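Local structure of putative Lipoprotein (Clostridium perfringens, 5J7R) at residues I22-L27 against E46-G51; E100-M105 against Q137-L142; F86-D91 against P125-I130. The protein is of unknown function but carries a sporulation and spore germination family region, consistent with a lipoprotein role in spore formation or germination. All blocks are in the same frame, centred on the assembly; numbering follows the deposited sequence.

Contact 1 (I22-L27 against E46-G51). With MG (magnesium ion), chain E.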
loop_
_atom_site.group_PDB
_atom_site.type_symbol
_atom_site.label_atom_id
_atom_site.label_comp_id
_atom_site.label_asym_id
_atom_site.label_seq_id
_atom_site.Cartn_x
_atom_site.Cartn_y
_atom_site.Cartn_z
ATOM N N ILE A 22 1.532 0.728 5.455
ATOM C CA ILE A 22 1.599 -0.406 4.515
ATOM C C ILE A 22 2.927 -1.187 4.628
ATOM O O ILE A 22 2.940 -2.394 4.490
ATOM C CB ILE A 22 1.444 0.044 3.045
ATOM C CG1 ILE A 22 0.209 0.947 2.881
ATOM C CG2 ILE A 22 1.376 -1.183 2.134
ATOM C CD1 ILE A 22 0.077 1.593 1.516
ATOM N N GLY A 23 4.040 -0.488 4.845
ATOM C CA GLY A 23 5.363 -1.131 4.970
ATOM C C GLY A 23 5.973 -1.537 3.635
ATOM O O GLY A 23 5.368 -1.342 2.588
ATOM N N ASP A 24 7.189 -2.088 3.675
ATOM C CA ASP A 24 7.899 -2.487 2.455
ATOM C C ASP A 24 7.307 -3.734 1.807
ATOM O O ASP A 24 6.835 -4.617 2.504
ATOM C CB ASP A 24 9.392 -2.751 2.752
ATOM C CG ASP A 24 10.145 -1.505 3.205
ATOM O OD1 ASP A 24 9.612 -0.382 3.084
ATOM O OD2 ASP A 24 11.293 -1.661 3.689
ATOM N N ILE A 25 7.329 -3.782 0.472
ATOM C CA ILE A 25 6.858 -4.954 -0.279
ATOM C C ILE A 25 7.986 -5.308 -1.251
ATOM O O ILE A 25 8.312 -4.542 -2.142
ATOM C CB ILE A 25 5.541 -4.736 -1.053
ATOM C CG1 ILE A 25 4.494 -4.076 -0.143
ATOM C CG2 ILE A 25 5.069 -6.058 -1.666
ATOM C CD1 ILE A 25 3.183 -3.752 -0.821
ATOM N N ASP A 26 8.574 -6.476 -1.061
ATOM C CA ASP A 26 9.692 -6.903 -1.864
ATOM C C ASP A 26 9.133 -7.673 -3.059
ATOM O O ASP A 26 8.574 -8.740 -2.888
ATOM C CB ASP A 26 10.614 -7.760 -0.977
ATOM C CG ASP A 26 11.946 -8.051 -1.619
ATOM O OD1 ASP A 26 12.182 -7.561 -2.747
ATOM O OD2 ASP A 26 12.755 -8.774 -0.986
ATOM N N LEU A 27 9.286 -7.115 -4.259
ATOM C CA LEU A 27 8.756 -7.714 -5.479
ATOM C C LEU A 27 9.760 -7.695 -6.617
ATOM O O LEU A 27 10.881 -7.219 -6.483
ATOM C CB LEU A 27 7.595 -6.854 -5.989
ATOM C CG LEU A 27 6.403 -6.636 -5.079
ATOM C CD1 LEU A 27 5.417 -5.633 -5.671
ATOM C CD2 LEU A 27 5.708 -7.957 -4.795
ATOM N N GLU A 46 14.760 -6.995 -8.981
ATOM C CA GLU A 46 14.058 -6.672 -7.727
ATOM C C GLU A 46 13.664 -5.196 -7.518
ATOM O O GLU A 46 14.389 -4.281 -7.886
ATOM C CB GLU A 46 14.941 -7.149 -6.534
ATOM C CG GLU A 46 14.427 -6.746 -5.139
ATOM C CD GLU A 46 15.385 -7.033 -3.964
ATOM O OE1 GLU A 46 16.618 -7.034 -4.163
ATOM O OE2 GLU A 46 14.906 -7.209 -2.816
ATOM N N ILE A 47 12.512 -4.986 -6.889
ATOM C CA ILE A 47 12.041 -3.641 -6.533
ATOM C C ILE A 47 11.463 -3.697 -5.117
ATOM O O ILE A 47 10.620 -4.522 -4.828
ATOM C CB ILE A 47 11.060 -3.074 -7.605
ATOM C CG1 ILE A 47 10.658 -1.617 -7.307
ATOM C CG2 ILE A 47 9.819 -3.946 -7.788
ATOM C CD1 ILE A 47 10.087 -0.890 -8.508
ATOM N N LEU A 48 12.002 -2.898 -4.198
ATOM C CA LEU A 48 11.501 -2.864 -2.861
ATOM C C LEU A 48 10.566 -1.668 -2.862
ATOM O O LEU A 48 10.993 -0.514 -2.844
ATOM C CB LEU A 48 12.629 -2.743 -1.853
ATOM C CG LEU A 48 12.071 -2.895 -0.439
ATOM C CD1 LEU A 48 11.639 -4.324 -0.128
ATOM C CD2 LEU A 48 13.142 -2.488 0.525
ATOM N N VAL A 49 9.274 -1.968 -2.918
ATOM C CA VAL A 49 8.270 -0.934 -2.943
ATOM C C VAL A 49 8.023 -0.532 -1.520
ATOM O O VAL A 49 7.609 -1.346 -0.726
ATOM C CB VAL A 49 6.937 -1.464 -3.497
ATOM C CG1 VAL A 49 5.876 -0.379 -3.481
ATOM C CG2 VAL A 49 7.115 -2.011 -4.901
ATOM N N ASP A 50 8.285 0.723 -1.214
ATOM C CA ASP A 50 8.057 1.274 0.115
ATOM C C ASP A 50 6.621 1.795 0.129
ATOM O O ASP A 50 6.368 2.845 -0.422
ATOM C CB ASP A 50 9.110 2.379 0.347
ATOM C CG ASP A 50 8.990 3.091 1.665
ATOM O OD1 ASP A 50 7.899 3.390 2.141
ATOM O OD2 ASP A 50 10.029 3.483 2.189
ATOM N N GLY A 51 5.701 1.057 0.765
ATOM C CA GLY A 51 4.280 1.432 0.770
ATOM C C GLY A 51 3.903 2.824 1.216
ATOM O O GLY A 51 3.077 3.475 0.575
HETATM MG MG MG E . 11.003 3.700 4.298
HETATM O O HOH W 1 9.671 1.875 4.799
HETATM O O HOH W 2 8.698 4.718 4.502
HETATM O O HOH W 3 11.066 4.156 6.152
HETATM O O HOH W 4 11.259 5.463 3.397
#
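Asp24 CG, anti to the carbonyl carbon (chi1 -64°), and Asp50 CG, anti to its backbone N (chi1 178°), lie on the same face of the hairpin. Asp24 OD1 stands 3.8 Å from Asp50 CG. A magnesium ion lies beside this like-charged pair. Asp50 OD2 binds it directly at 2.3 Å, and four waters complete its modelled shell; one donates to Asp24 OD1 and another to Asp50 OD1, so Asp24 acts from the second shell and the cation probably offsets the repulsion. Asp50 OD1 also accepts a hydrogen bond from Glu53 N, making Asp50 the N-cap of helix 51-65. Strands 24-32 and 42-50 form a beta hairpin. Evidence for its antiparallel register is reciprocal bonding: Ile25 N to Val49 O is 2.7 Å and Val49 N to Ile25 O 2.9 Å, with Leu27 and Ile47 a second such pair. Asp24 to Asp26 also pair in parallel with a strand of a second subunit, extending the sheet. At the helix start, Gly51 N reaches Gly23 O at 3.0 Å from above the carbonyl plane (54° out of it). Gly51 has no CB to collide with Ile22, whose CD1 comes 3.7 Å from Gly51 O. On the carboxylate face, Leu48 CD1 lies 3.7 Å from Asp26 CB, the two side chains crossing at about a right angle. On the other face, Leu27 CD1 touches Val49 CG2 at 4.1 Å.

Contact 2 (E100-M105 against Q137-L142)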
loop_
_atom_site.group_PDB
_atom_site.type_symbol
_atom_site.label_atom_id
_atom_site.label_comp_id
_atom_site.label_asym_id
_atom_site.label_seq_id
_atom_site.Cartn_x
_atom_site.Cartn_y
_atom_site.Cartn_z
ATOM N N GLU A 100 7.012 25.515 -10.518
ATOM C CA GLU A 100 5.627 26.026 -10.605
ATOM C C GLU A 100 4.950 26.199 -9.240
ATOM O O GLU A 100 4.004 26.958 -9.124
ATOM C CB GLU A 100 4.746 25.141 -11.504
ATOM C CG GLU A 100 5.057 25.188 -13.000
ATOM C CD GLU A 100 6.393 24.574 -13.394
ATOM O OE1 GLU A 100 6.898 24.945 -14.465
ATOM O OE2 GLU A 100 6.945 23.736 -12.638
ATOM N N ALA A 101 5.440 25.499 -8.223
ATOM C CA ALA A 101 4.871 25.597 -6.874
ATOM C C ALA A 101 5.137 26.943 -6.208
ATOM O O ALA A 101 4.412 27.332 -5.298
ATOM C CB ALA A 101 5.402 24.475 -5.991
ATOM N N ILE A 102 6.183 27.639 -6.658
ATOM C CA ILE A 102 6.550 28.942 -6.102
ATOM C C ILE A 102 5.785 30.041 -6.836
ATOM O O ILE A 102 6.028 30.289 -8.017
ATOM C CB ILE A 102 8.075 29.200 -6.189
ATOM C CG1 ILE A 102 8.840 28.112 -5.418
ATOM C CG2 ILE A 102 8.420 30.580 -5.625
ATOM C CD1 ILE A 102 10.353 28.228 -5.498
ATOM N N VAL A 103 4.852 30.676 -6.125
ATOM C CA VAL A 103 4.030 31.773 -6.655
ATOM C C VAL A 103 3.782 32.777 -5.539
ATOM O O VAL A 103 4.095 32.512 -4.379
ATOM C CB VAL A 103 2.666 31.287 -7.212
ATOM C CG1 VAL A 103 2.865 30.410 -8.442
ATOM C CG2 VAL A 103 1.859 30.545 -6.149
ATOM N N ASN A 104 3.250 33.944 -5.893
ATOM C CA ASN A 104 2.933 34.961 -4.890
ATOM C C ASN A 104 1.662 34.602 -4.183
ATOM O O ASN A 104 0.636 34.502 -4.842
ATOM C CB ASN A 104 2.654 36.324 -5.537
ATOM C CG ASN A 104 3.907 37.000 -6.018
ATOM O OD1 ASN A 104 4.972 36.385 -6.082
ATOM N ND2 ASN A 104 3.794 38.276 -6.346
HETATM N N MSE A 105 1.706 34.493 -2.859
HETATM C CA MSE A 105 0.520 34.153 -2.065
HETATM C C MSE A 105 0.376 35.027 -0.850
HETATM O O MSE A 105 1.358 35.563 -0.334
HETATM C CB MSE A 105 0.605 32.736 -1.483
HETATM C CG MSE A 105 0.784 31.596 -2.486
HETATM SE SE MSE A 105 0.937 29.884 -1.492
HETATM C CE MSE A 105 1.842 28.825 -2.885
ATOM N N GLN A 137 16.244 21.101 -4.646
ATOM C CA GLN A 137 17.019 22.022 -3.781
ATOM C C GLN A 137 16.196 22.680 -2.696
ATOM O O GLN A 137 14.967 22.700 -2.749
ATOM C CB GLN A 137 17.682 23.120 -4.627
ATOM C CG GLN A 137 18.603 22.613 -5.732
ATOM C CD GLN A 137 19.083 23.708 -6.688
ATOM O OE1 GLN A 137 18.809 24.894 -6.504
ATOM N NE2 GLN A 137 19.810 23.302 -7.718
HETATM N N MSE A 138 16.897 23.237 -1.718
HETATM C CA MSE A 138 16.272 23.930 -0.599
HETATM C C MSE A 138 15.733 25.256 -1.035
HETATM O O MSE A 138 16.289 25.876 -1.929
HETATM C CB MSE A 138 17.388 24.223 0.421
HETATM C CG MSE A 138 16.872 24.845 1.726
HETATM SE SE MSE A 138 17.494 26.704 1.651
HETATM C CE MSE A 138 18.929 26.441 2.949
ATOM N N VAL A 139 14.639 25.687 -0.402
ATOM C CA VAL A 139 14.012 26.990 -0.685
ATOM C C VAL A 139 13.561 27.697 0.592
ATOM O O VAL A 139 13.179 27.054 1.577
ATOM C CB VAL A 139 12.822 26.884 -1.658
ATOM C CG1 VAL A 139 13.323 26.580 -3.059
ATOM C CG2 VAL A 139 11.812 25.844 -1.185
ATOM N N ASP A 140 13.623 29.029 0.563
ATOM C CA ASP A 140 13.233 29.842 1.707
ATOM C C ASP A 140 11.714 29.894 1.878
ATOM O O ASP A 140 11.236 29.831 3.004
ATOM C CB ASP A 140 13.823 31.264 1.609
ATOM C CG ASP A 140 15.350 31.273 1.522
ATOM O OD1 ASP A 140 15.979 30.189 1.549
ATOM O OD2 ASP A 140 15.927 32.380 1.419
ATOM N N SER A 141 10.959 29.975 0.779
ATOM C CA SER A 141 9.492 30.071 0.865
ATOM C C SER A 141 8.764 29.794 -0.455
ATOM O O SER A 141 9.318 30.011 -1.532
ATOM C CB SER A 141 9.116 31.491 1.329
ATOM O OG SER A 141 7.716 31.630 1.521
ATOM N N LEU A 142 7.523 29.313 -0.362
ATOM C CA LEU A 142 6.698 29.065 -1.549
ATOM C C LEU A 142 5.947 30.320 -1.943
ATOM O O LEU A 142 5.975 30.733 -3.100
ATOM C CB LEU A 142 5.665 27.962 -1.314
ATOM C CG LEU A 142 6.137 26.527 -1.183
ATOM C CD1 LEU A 142 4.929 25.634 -0.948
ATOM C CD2 LEU A 142 6.890 26.086 -2.428
#
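Leu142 presents two surfaces to segment 100-105, its carbonyl oxygen and its side chain. Polar contact is sparse. Val103 N donates to Leu142 O in a weak hydrogen bond, 3.2 Å long and bent to 133° at the hydrogen. The same oxygen receives a CA-H...O contact from Ile102, with Ile102 CA 3.5 Å from Leu142 O, and Ile102 CG2 packs against it as well. Apolar contact is the larger share. Leu142 CG is anti to the carbonyl carbon (chi1 -71°); from it, CD2 extends to 4.2 Å from Ala101 CB and 4.1 Å from Ile102 CG1. The Ile102 and Leu142 side chains cross at about a right angle, so the methyl CD2 meets the flank of the isoleucine chain. Beyond it, Ile102 CD1 lies 4.2 Å from Val139 CG1, and both residues also rest on Val134 of strand 129-134. From the far end of segment 100-105, the terminal methyl CE of selenomethionine Met105 reaches Leu142 CB at 4.2 Å. Outside the pair, Ser141 OG is hydrogen-bonded to Gly144 N and Phe146 O, fixing the chain next to Leu142. Geometrically, a 3-10 turn and the loop after it pack against an irregular segment at the C-terminal ends of the two parallel strands 92-97 and 129-134, which helix 107-121 connects in a beta-alpha-beta crossover.

Contact 3 (F86-D91 against P125-I130)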
loop_
_atom_site.group_PDB
_atom_site.type_symbol
_atom_site.label_atom_id
_atom_site.label_comp_id
_atom_site.label_asym_id
_atom_site.label_seq_id
_atom_site.Cartn_x
_atom_site.Cartn_y
_atom_site.Cartn_z
ATOM N N PHE A 86 9.207 11.953 -4.076
ATOM C CA PHE A 86 8.698 11.884 -2.729
ATOM C C PHE A 86 9.477 10.798 -2.003
ATOM O O PHE A 86 9.525 9.665 -2.472
ATOM C CB PHE A 86 7.206 11.586 -2.734
ATOM C CG PHE A 86 6.614 11.542 -1.369
ATOM C CD1 PHE A 86 6.227 12.703 -0.712
ATOM C CD2 PHE A 86 6.464 10.343 -0.723
ATOM C CE1 PHE A 86 5.685 12.642 0.571
ATOM C CE2 PHE A 86 5.939 10.280 0.555
ATOM C CZ PHE A 86 5.550 11.421 1.204
ATOM N N ASP A 87 10.090 11.142 -0.873
ATOM C CA ASP A 87 10.891 10.200 -0.106
ATOM C C ASP A 87 10.661 10.399 1.385
ATOM O O ASP A 87 10.404 11.501 1.826
ATOM C CB ASP A 87 12.381 10.394 -0.437
ATOM C CG ASP A 87 12.721 10.059 -1.901
ATOM O OD1 ASP A 87 12.480 8.912 -2.365
ATOM O OD2 ASP A 87 13.309 10.923 -2.577
ATOM N N ILE A 88 10.750 9.314 2.151
ATOM C CA ILE A 88 10.571 9.358 3.604
ATOM C C ILE A 88 11.886 9.010 4.304
ATOM O O ILE A 88 12.338 7.871 4.256
ATOM C CB ILE A 88 9.460 8.386 4.073
ATOM C CG1 ILE A 88 8.098 8.825 3.509
ATOM C CG2 ILE A 88 9.380 8.349 5.597
ATOM C CD1 ILE A 88 6.968 7.847 3.766
ATOM N N LYS A 89 12.507 10.012 4.918
ATOM C CA LYS A 89 13.751 9.818 5.664
ATOM C C LYS A 89 13.410 9.867 7.135
ATOM O O LYS A 89 13.166 10.942 7.681
ATOM C CB LYS A 89 14.791 10.870 5.301
ATOM C CG LYS A 89 15.312 10.655 3.883
ATOM C CD LYS A 89 16.483 11.572 3.533
ATOM C CE LYS A 89 16.933 11.468 2.086
ATOM N NZ LYS A 89 17.944 12.496 1.727
ATOM N N ASP A 90 13.380 8.688 7.758
ATOM C CA ASP A 90 13.046 8.526 9.175
ATOM C C ASP A 90 11.577 8.963 9.366
ATOM O O ASP A 90 10.681 8.265 8.887
ATOM C CB ASP A 90 14.060 9.260 10.087
ATOM C CG ASP A 90 13.842 8.976 11.582
ATOM O OD1 ASP A 90 12.913 8.221 11.946
ATOM O OD2 ASP A 90 14.623 9.511 12.397
ATOM N N ASP A 91 11.324 10.097 10.024
ATOM C CA ASP A 91 9.948 10.573 10.215
ATOM C C ASP A 91 9.658 11.851 9.408
ATOM O O ASP A 91 8.667 12.540 9.658
ATOM C CB ASP A 91 9.661 10.814 11.699
ATOM C CG ASP A 91 10.541 11.907 12.307
ATOM O OD1 ASP A 91 11.614 12.211 11.743
ATOM O OD2 ASP A 91 10.161 12.453 13.363
ATOM N N PRO A 125 1.198 7.446 9.690
ATOM C CA PRO A 125 1.793 7.451 11.051
ATOM C C PRO A 125 3.296 7.654 11.145
ATOM O O PRO A 125 3.765 8.337 12.058
ATOM C CB PRO A 125 1.420 6.070 11.613
ATOM C CG PRO A 125 0.253 5.629 10.813
ATOM C CD PRO A 125 0.472 6.182 9.440
ATOM N N SER A 126 4.039 7.073 10.213
ATOM C CA SER A 126 5.498 7.199 10.205
ATOM C C SER A 126 5.993 8.638 9.954
ATOM O O SER A 126 7.148 8.933 10.194
ATOM C CB SER A 126 6.106 6.217 9.184
ATOM O OG SER A 126 5.535 6.384 7.896
ATOM N N ILE A 127 5.110 9.531 9.514
ATOM C CA ILE A 127 5.500 10.909 9.215
ATOM C C ILE A 127 4.999 11.891 10.267
ATOM O O ILE A 127 3.813 11.909 10.596
ATOM C CB ILE A 127 4.980 11.336 7.826
ATOM C CG1 ILE A 127 5.470 10.339 6.755
ATOM C CG2 ILE A 127 5.444 12.757 7.505
ATOM C CD1 ILE A 127 4.909 10.550 5.362
ATOM N N ASN A 128 5.926 12.704 10.775
ATOM C CA ASN A 128 5.631 13.740 11.768
ATOM C C ASN A 128 6.016 15.138 11.268
ATOM O O ASN A 128 5.534 16.133 11.805
ATOM C CB ASN A 128 6.350 13.446 13.086
ATOM C CG ASN A 128 5.838 12.183 13.763
ATOM O OD1 ASN A 128 4.671 11.798 13.612
ATOM N ND2 ASN A 128 6.705 11.542 14.537
ATOM N N LYS A 129 6.874 15.209 10.249
ATOM C CA LYS A 129 7.309 16.483 9.680
ATOM C C LYS A 129 7.453 16.385 8.169
ATOM O O LYS A 129 7.521 15.284 7.608
ATOM C CB LYS A 129 8.659 16.890 10.266
ATOM C CG LYS A 129 8.665 17.043 11.771
ATOM C CD LYS A 129 10.007 17.531 12.281
ATOM C CE LYS A 129 9.939 17.724 13.788
ATOM N NZ LYS A 129 11.227 18.127 14.416
ATOM N N ILE A 130 7.482 17.541 7.510
ATOM C CA ILE A 130 7.657 17.590 6.060
ATOM C C ILE A 130 8.784 18.561 5.740
ATOM O O ILE A 130 9.026 19.523 6.462
ATOM C CB ILE A 130 6.375 17.988 5.289
ATOM C CG1 ILE A 130 6.016 19.464 5.513
ATOM C CG2 ILE A 130 5.227 17.055 5.668
ATOM C CD1 ILE A 130 4.824 19.935 4.709
#
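Ile127 reaches across to Ile88 and Phe86 with one branch and leans on Asp91 with the other. Its CB is the fork. From there CG2 lies 3.9 Å from Asp91 O, against the backbone. The longer branch starts with CG1 anti to the carbonyl carbon (chi1 -55°), and CG1 already brushes Ile88 CD1. At the tip, Ile127 CD1 meets Ile88 CD1 at 3.8 Å; the two isoleucine side chains cross at about a right angle, methyl against methyl. The same CD1 stands 4.3 Å from Phe86 CZ, at the edge of the ring and near its plane rather than over its face. Ala93 and Ile121 of the same chain also pack on Ile127, which places this side chain between the sheet and helix 107-121.

The backbone supplies the polar half. Asp91 O accepts two hydrogen bonds: Asn128 N at 3.0 Å, almost straight (173°) and in the carbonyl plane, and Lys129 N at 3.3 Å, less straight (157° at the hydrogen) and only slightly tilted from that plane. A CA-H...O contact sets Asp91 CA 3.2 Å from Ser126 O, and Asp91 CB follows at 3.5 Å from the same oxygen. Asp91 sits in the tight turn of the hairpin of strands 83-89 and 92-97, and Lys129 also bonds the backbone of Ala93, so the parallel pairing of 92-97 with 129-134 begins here. Ser126 OG is hydrogen-bonded to Asp52 OD2 of helix 51-65.

Chemically, a main-chain carbonyl gripped by two successive N-H groups fixes the start of strand 129-134, while attraction between side-chain charges can be at most long-range, Asp91 OD2 and Lys129 NZ being 5.9 Å apart.

Overall arrangement
From the N terminus, contact 1 comes first, closing a hairpin, with 18 residues between its segments 22-27 and 46-51, half of them strand, before the other two open; helix 51-65 then leads on to the three-stranded sheet. Contacts 3 and 2 cross along the chain: 86-91, 100-105, 125-130 and 137-142 alternate between them, and each encloses helix 107-121. Contact 3 joins the turn after strand 83-89 to the start of 129-134, whereas contact 2 joins the loops beyond 92-97 and 129-134. Contacts 1 and 2 lie on opposite sides of the chain's centre, about 32 Å between centres; contact 3 is nearer contact 1, with nearest atoms about 5 Å apart.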